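Local atomic coordinates of MdcD (PDB entry 5VIP), a protein that probably serves as the beta subunit of a biotin-independent malonate decarboxylase, helping to remove carbon dioxide from a malonyl group carried on an acyl carrier protein. Residues Asp57-Ala62 against Glu87-Lys92; Arg111-Leu116 against Pro148-Ile153. All blocks are in the same frame, centred on the assembly; numbering follows the deposited sequence.

After two short helices and strand 32-34, the chain runs along strand 59-66, turns back along strand 69-76 and then starts helix 87-105. Interaction 1 brings the first turns of that helix back onto the start of strand 59-66, closing a loop of 24 residues that contains the rest of the hairpin. The helix then leads to strand 111-115, and helix 126-143 carries the chain over to strand 150-153, where interaction 2 closes a second loop, of 31 residues. The loops follow one another without nesting or crossing. Both contacts reach the same mixed sheet, interaction 1 by a helix lying against strand 59-66 and interaction 2 between two of its strands.

Interaction 1: residues Asp57-Ala62 against Glu87-Lys92; sequences DGVVVA and EVSGAK
Strand 59-62 and the opening segment 87-92 of helix 87-105 run in nearly the same direction, their axes 28° apart and 8.7 Å from each other at closest approach. K92 carries the contact. Its CG sits beside the backbone N, and a bend at chi3 (76°) carries NZ to the start of the strand. There K92 NZ donates to V59 O at 2.7 Å, in the plane of that carbonyl. It also forms a salt bridge with D57, whose side chain it crosses at about a right angle; K92 NZ meets D57 OD2 at 2.8 Å from above the carboxylate plane. D57 OD2 accepts a second bond, from V59 N at 3.2 Å, which makes an Asx turn through G58, whose positive phi suits glycine. A water completes the cluster, accepting from K92 NZ at 2.9 Å and from V61 N at 3.0 Å. Beneath these polar groups V59 CG2 presses on S89 CB at 3.4 Å, tighter than usual for two carbons, while S89 OG turns back to bond G86 N. Further along, V61 CG2 meets K92 CB at 3.9 Å. Another protein's chain packs against V88, A91 and K92 with apolar side chains. The ammonium of buried K92 is thus gripped by a carboxylate, a carbonyl and a water, which would favour its charged form and probably lower the proton affinity of D57.

Interaction 2: residues Arg111-Leu116 against Pro148-Ile153; sequences RALLLL and PVVAVI
L113 holds CG anti to its backbone N (chi1 175°), whereas in L114 (chi1 -57°) and L116 CG lies beside the N and anti to the carbonyl carbon; these torsions send the leucine tips toward the neighbouring strand. On one face of the sheet L113 and V150 lie side by side and point the same way, with L113 CD1 3.9 Å from V150 CG1. L113 CD1 also reaches V152 CG2 at 4.0 Å, and L115 brings CD1 to V152 CB at 3.9 Å, so V152 is touched by two leucines. Helix 229-242 packs over this face, V236 touching both L113 and V152 and F240 meeting V150. On the other face L114 crosses V149 obliquely, its CD1 3.8 Å from V149 CG1, and L116 CD1 rests 4.1 Å from A151 CB. Here helix 126-143 supplies I140 against L114 and L143 against A112 and V149. Between the two layers the backbones pair in parallel, 18° apart. L114 N donates to V150 O at 2.9 Å, nearly along the C=O axis. V152 N returns the bond to L114 O at 2.8 Å, and L116 N reaches V152 O at 3.0 Å. The pairing begins with a weak bond from V150 N to A112 O, and just before it a water links A112 N to P148 O. Strand 111-115, helix 126-143 and strand 150-153 form a beta-alpha-beta crossover, with the two parallel strands adjacent in the centre of a mixed sheet covered by helices, consistent with the ClpP/crotonase fold of carboxyltransferase domains.

Interaction 1: residues Asp57-Ala62 against Glu87-Lys92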
loop_
_atom_site.group_PDB
_atom_site.type_symbol
_atom_site.label_atom_id
_atom_site.label_comp_id
_atom_site.label_asym_id
_atom_site.label_seq_id
_atom_site.Cartn_x
_atom_site.Cartn_y
_atom_site.Cartn_z
ATOM N N ASP B 57 -15.417 -16.043 1.505
ATOM C CA ASP B 57 -14.743 -14.854 0.995
ATOM C C ASP B 57 -13.728 -14.327 2.012
ATOM O O ASP B 57 -12.686 -13.792 1.645
ATOM C CB ASP B 57 -15.764 -13.783 0.654
ATOM C CG ASP B 57 -16.477 -13.259 1.876
ATOM O OD1 ASP B 57 -17.322 -13.989 2.447
ATOM O OD2 ASP B 57 -16.186 -12.110 2.263
ATOM N N GLY B 58 -14.036 -14.483 3.293
ATOM C CA GLY B 58 -13.049 -14.242 4.330
ATOM C C GLY B 58 -12.991 -12.844 4.917
ATOM O O GLY B 58 -12.117 -12.574 5.729
ATOM N N VAL B 59 -13.895 -11.955 4.505
ATOM C CA VAL B 59 -13.998 -10.637 5.147
ATOM C C VAL B 59 -15.429 -10.326 5.578
ATOM O O VAL B 59 -16.376 -10.532 4.811
ATOM C CB VAL B 59 -13.514 -9.501 4.224
ATOM C CG1 VAL B 59 -13.672 -8.143 4.929
ATOM C CG2 VAL B 59 -12.052 -9.708 3.855
ATOM N N VAL B 60 -15.574 -9.840 6.811
ATOM C CA VAL B 60 -16.837 -9.339 7.314
ATOM C C VAL B 60 -16.885 -7.821 7.158
ATOM O O VAL B 60 -16.012 -7.117 7.662
ATOM C CB VAL B 60 -17.039 -9.707 8.795
ATOM C CG1 VAL B 60 -18.411 -9.219 9.285
ATOM C CG2 VAL B 60 -16.897 -11.213 8.994
ATOM N N VAL B 61 -17.871 -7.312 6.435
ATOM C CA VAL B 61 -18.092 -5.873 6.418
ATOM C C VAL B 61 -19.405 -5.618 7.127
ATOM O O VAL B 61 -20.444 -6.191 6.759
ATOM C CB VAL B 61 -18.129 -5.291 4.998
ATOM C CG1 VAL B 61 -18.670 -3.865 5.035
ATOM C CG2 VAL B 61 -16.731 -5.330 4.387
ATOM N N ALA B 62 -19.362 -4.785 8.160
ATOM C CA ALA B 62 -20.560 -4.554 8.960
ATOM C C ALA B 62 -20.788 -3.082 9.199
ATOM O O ALA B 62 -19.841 -2.320 9.373
ATOM C CB ALA B 62 -20.458 -5.288 10.283
ATOM N N GLU B 87 -9.836 -10.756 -4.960
ATOM C CA GLU B 87 -10.582 -9.688 -5.616
ATOM C C GLU B 87 -11.820 -9.248 -4.813
ATOM O O GLU B 87 -12.031 -8.059 -4.576
ATOM C CB GLU B 87 -11.021 -10.114 -7.016
ATOM C CG GLU B 87 -11.617 -8.961 -7.789
ATOM C CD GLU B 87 -12.240 -9.366 -9.111
ATOM O OE1 GLU B 87 -12.212 -10.570 -9.446
ATOM O OE2 GLU B 87 -12.764 -8.467 -9.806
ATOM N N VAL B 88 -12.636 -10.212 -4.398
ATOM C CA VAL B 88 -13.878 -9.882 -3.710
ATOM C C VAL B 88 -13.620 -9.353 -2.298
ATOM O O VAL B 88 -14.108 -8.280 -1.954
ATOM C CB VAL B 88 -14.826 -11.087 -3.654
ATOM C CG1 VAL B 88 -15.978 -10.829 -2.684
ATOM C CG2 VAL B 88 -15.375 -11.369 -5.059
ATOM N N SER B 89 -12.865 -10.092 -1.492
ATOM C CA SER B 89 -12.538 -9.629 -0.142
ATOM C C SER B 89 -11.839 -8.269 -0.177
ATOM O O SER B 89 -12.097 -7.402 0.662
ATOM C CB SER B 89 -11.669 -10.646 0.592
ATOM O OG SER B 89 -10.540 -11.018 -0.170
ATOM N N GLY B 90 -10.953 -8.082 -1.148
ATOM C CA GLY B 90 -10.258 -6.812 -1.284
ATOM C C GLY B 90 -11.192 -5.660 -1.622
ATOM O O GLY B 90 -11.060 -4.569 -1.066
ATOM N N ALA B 91 -12.133 -5.895 -2.538
ATOM C CA ALA B 91 -13.099 -4.871 -2.922
ATOM C C ALA B 91 -14.086 -4.552 -1.801
ATOM O O ALA B 91 -14.577 -3.418 -1.698
ATOM C CB ALA B 91 -13.854 -5.298 -4.168
ATOM N N LYS B 92 -14.404 -5.546 -0.977
ATOM C CA LYS B 92 -15.300 -5.304 0.157
ATOM C C LYS B 92 -14.684 -4.273 1.103
ATOM O O LYS B 92 -15.358 -3.359 1.569
ATOM C CB LYS B 92 -15.598 -6.611 0.903
ATOM C CG LYS B 92 -16.602 -7.506 0.168
ATOM C CD LYS B 92 -16.799 -8.853 0.861
ATOM C CE LYS B 92 -17.658 -8.721 2.109
ATOM N NZ LYS B 92 -18.026 -10.047 2.706
HETATM O O HOH W 1 -19.680 -9.178 4.983
#

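Interaction 2: residues Arg111-Leu116 against Pro148-Ile153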
loop_
_atom_site.group_PDB
_atom_site.type_symbol
_atom_site.label_atom_id
_atom_site.label_comp_id
_atom_site.label_asym_id
_atom_site.label_seq_id
_atom_site.Cartn_x
_atom_site.Cartn_y
_atom_site.Cartn_z
ATOM N N ARG B 111 -17.144 6.588 10.697
ATOM C CA ARG B 111 -15.855 6.136 11.197
ATOM C C ARG B 111 -15.583 4.727 10.687
ATOM O O ARG B 111 -16.478 3.901 10.695
ATOM C CB ARG B 111 -15.854 6.151 12.733
ATOM C CG ARG B 111 -16.475 7.400 13.380
ATOM C CD ARG B 111 -16.911 7.117 14.801
ATOM N NE ARG B 111 -16.704 8.256 15.718
ATOM C CZ ARG B 111 -16.786 8.166 17.045
ATOM N NH1 ARG B 111 -17.068 6.991 17.630
ATOM N NH2 ARG B 111 -16.569 9.245 17.801
ATOM N N ALA B 112 -14.354 4.440 10.260
ATOM C CA ALA B 112 -14.012 3.104 9.792
ATOM C C ALA B 112 -13.050 2.413 10.754
ATOM O O ALA B 112 -12.034 2.992 11.175
ATOM C CB ALA B 112 -13.400 3.157 8.374
ATOM N N LEU B 113 -13.377 1.167 11.081
ATOM C CA LEU B 113 -12.605 0.345 11.996
ATOM C C LEU B 113 -12.156 -0.918 11.267
ATOM O O LEU B 113 -12.990 -1.661 10.714
ATOM C CB LEU B 113 -13.440 -0.016 13.226
ATOM C CG LEU B 113 -12.879 -0.980 14.270
ATOM C CD1 LEU B 113 -11.589 -0.427 14.892
ATOM C CD2 LEU B 113 -13.918 -1.218 15.339
ATOM N N LEU B 114 -10.841 -1.141 11.242
ATOM C CA LEU B 114 -10.261 -2.273 10.511
ATOM C C LEU B 114 -9.683 -3.300 11.478
ATOM O O LEU B 114 -8.774 -2.987 12.245
ATOM C CB LEU B 114 -9.156 -1.798 9.551
ATOM C CG LEU B 114 -9.555 -0.752 8.515
ATOM C CD1 LEU B 114 -8.326 -0.329 7.683
ATOM C CD2 LEU B 114 -10.643 -1.329 7.614
ATOM N N LEU B 115 -10.197 -4.527 11.409
ATOM C CA LEU B 115 -9.646 -5.637 12.179
ATOM C C LEU B 115 -8.778 -6.493 11.255
ATOM O O LEU B 115 -9.287 -7.302 10.464
ATOM C CB LEU B 115 -10.770 -6.474 12.797
ATOM C CG LEU B 115 -11.312 -6.066 14.177
ATOM C CD1 LEU B 115 -11.450 -4.557 14.385
ATOM C CD2 LEU B 115 -12.630 -6.770 14.477
ATOM N N LEU B 116 -7.467 -6.318 11.363
ATOM C CA LEU B 116 -6.541 -6.840 10.360
ATOM C C LEU B 116 -5.838 -8.130 10.776
ATOM O O LEU B 116 -4.793 -8.099 11.428
ATOM C CB LEU B 116 -5.497 -5.767 10.033
ATOM C CG LEU B 116 -6.102 -4.471 9.484
ATOM C CD1 LEU B 116 -5.028 -3.441 9.148
ATOM C CD2 LEU B 116 -6.954 -4.763 8.260
ATOM N N PRO B 148 -10.289 9.716 11.594
ATOM C CA PRO B 148 -9.232 8.722 11.800
ATOM C C PRO B 148 -9.745 7.306 11.516
ATOM O O PRO B 148 -10.884 6.988 11.855
ATOM C CB PRO B 148 -8.879 8.896 13.281
ATOM C CG PRO B 148 -10.160 9.379 13.897
ATOM C CD PRO B 148 -10.727 10.317 12.866
ATOM N N VAL B 149 -8.927 6.486 10.871
ATOM C CA VAL B 149 -9.198 5.058 10.765
ATOM C C VAL B 149 -8.443 4.396 11.903
ATOM O O VAL B 149 -7.272 4.700 12.135
ATOM C CB VAL B 149 -8.745 4.472 9.421
ATOM C CG1 VAL B 149 -8.971 2.959 9.395
ATOM C CG2 VAL B 149 -9.476 5.168 8.263
ATOM N N VAL B 150 -9.117 3.517 12.631
ATOM C CA VAL B 150 -8.469 2.764 13.687
ATOM C C VAL B 150 -8.243 1.347 13.187
ATOM O O VAL B 150 -9.159 0.727 12.660
ATOM C CB VAL B 150 -9.309 2.754 14.975
ATOM C CG1 VAL B 150 -8.666 1.862 16.027
ATOM C CG2 VAL B 150 -9.489 4.180 15.500
ATOM N N ALA B 151 -7.013 0.859 13.342
ATOM C CA ALA B 151 -6.671 -0.519 13.001
ATOM C C ALA B 151 -6.361 -1.297 14.261
ATOM O O ALA B 151 -5.552 -0.867 15.081
ATOM C CB ALA B 151 -5.473 -0.566 12.062
ATOM N N VAL B 152 -6.992 -2.455 14.386
ATOM C CA VAL B 152 -6.807 -3.332 15.529
ATOM C C VAL B 152 -6.157 -4.621 15.020
ATOM O O VAL B 152 -6.666 -5.275 14.099
ATOM C CB VAL B 152 -8.151 -3.629 16.233
ATOM C CG1 VAL B 152 -8.000 -4.711 17.277
ATOM C CG2 VAL B 152 -8.714 -2.325 16.857
ATOM N N ILE B 153 -5.006 -4.946 15.595
ATOM C CA ILE B 153 -4.277 -6.166 15.248
ATOM C C ILE B 153 -4.162 -6.975 16.533
ATOM O O ILE B 153 -3.429 -6.593 17.440
ATOM C CB ILE B 153 -2.889 -5.854 14.676
ATOM C CG1 ILE B 153 -3.018 -4.866 13.516
ATOM C CG2 ILE B 153 -2.198 -7.136 14.235
ATOM C CD1 ILE B 153 -1.781 -4.056 13.300
HETATM O O HOH W 2 -12.650 6.687 9.828
#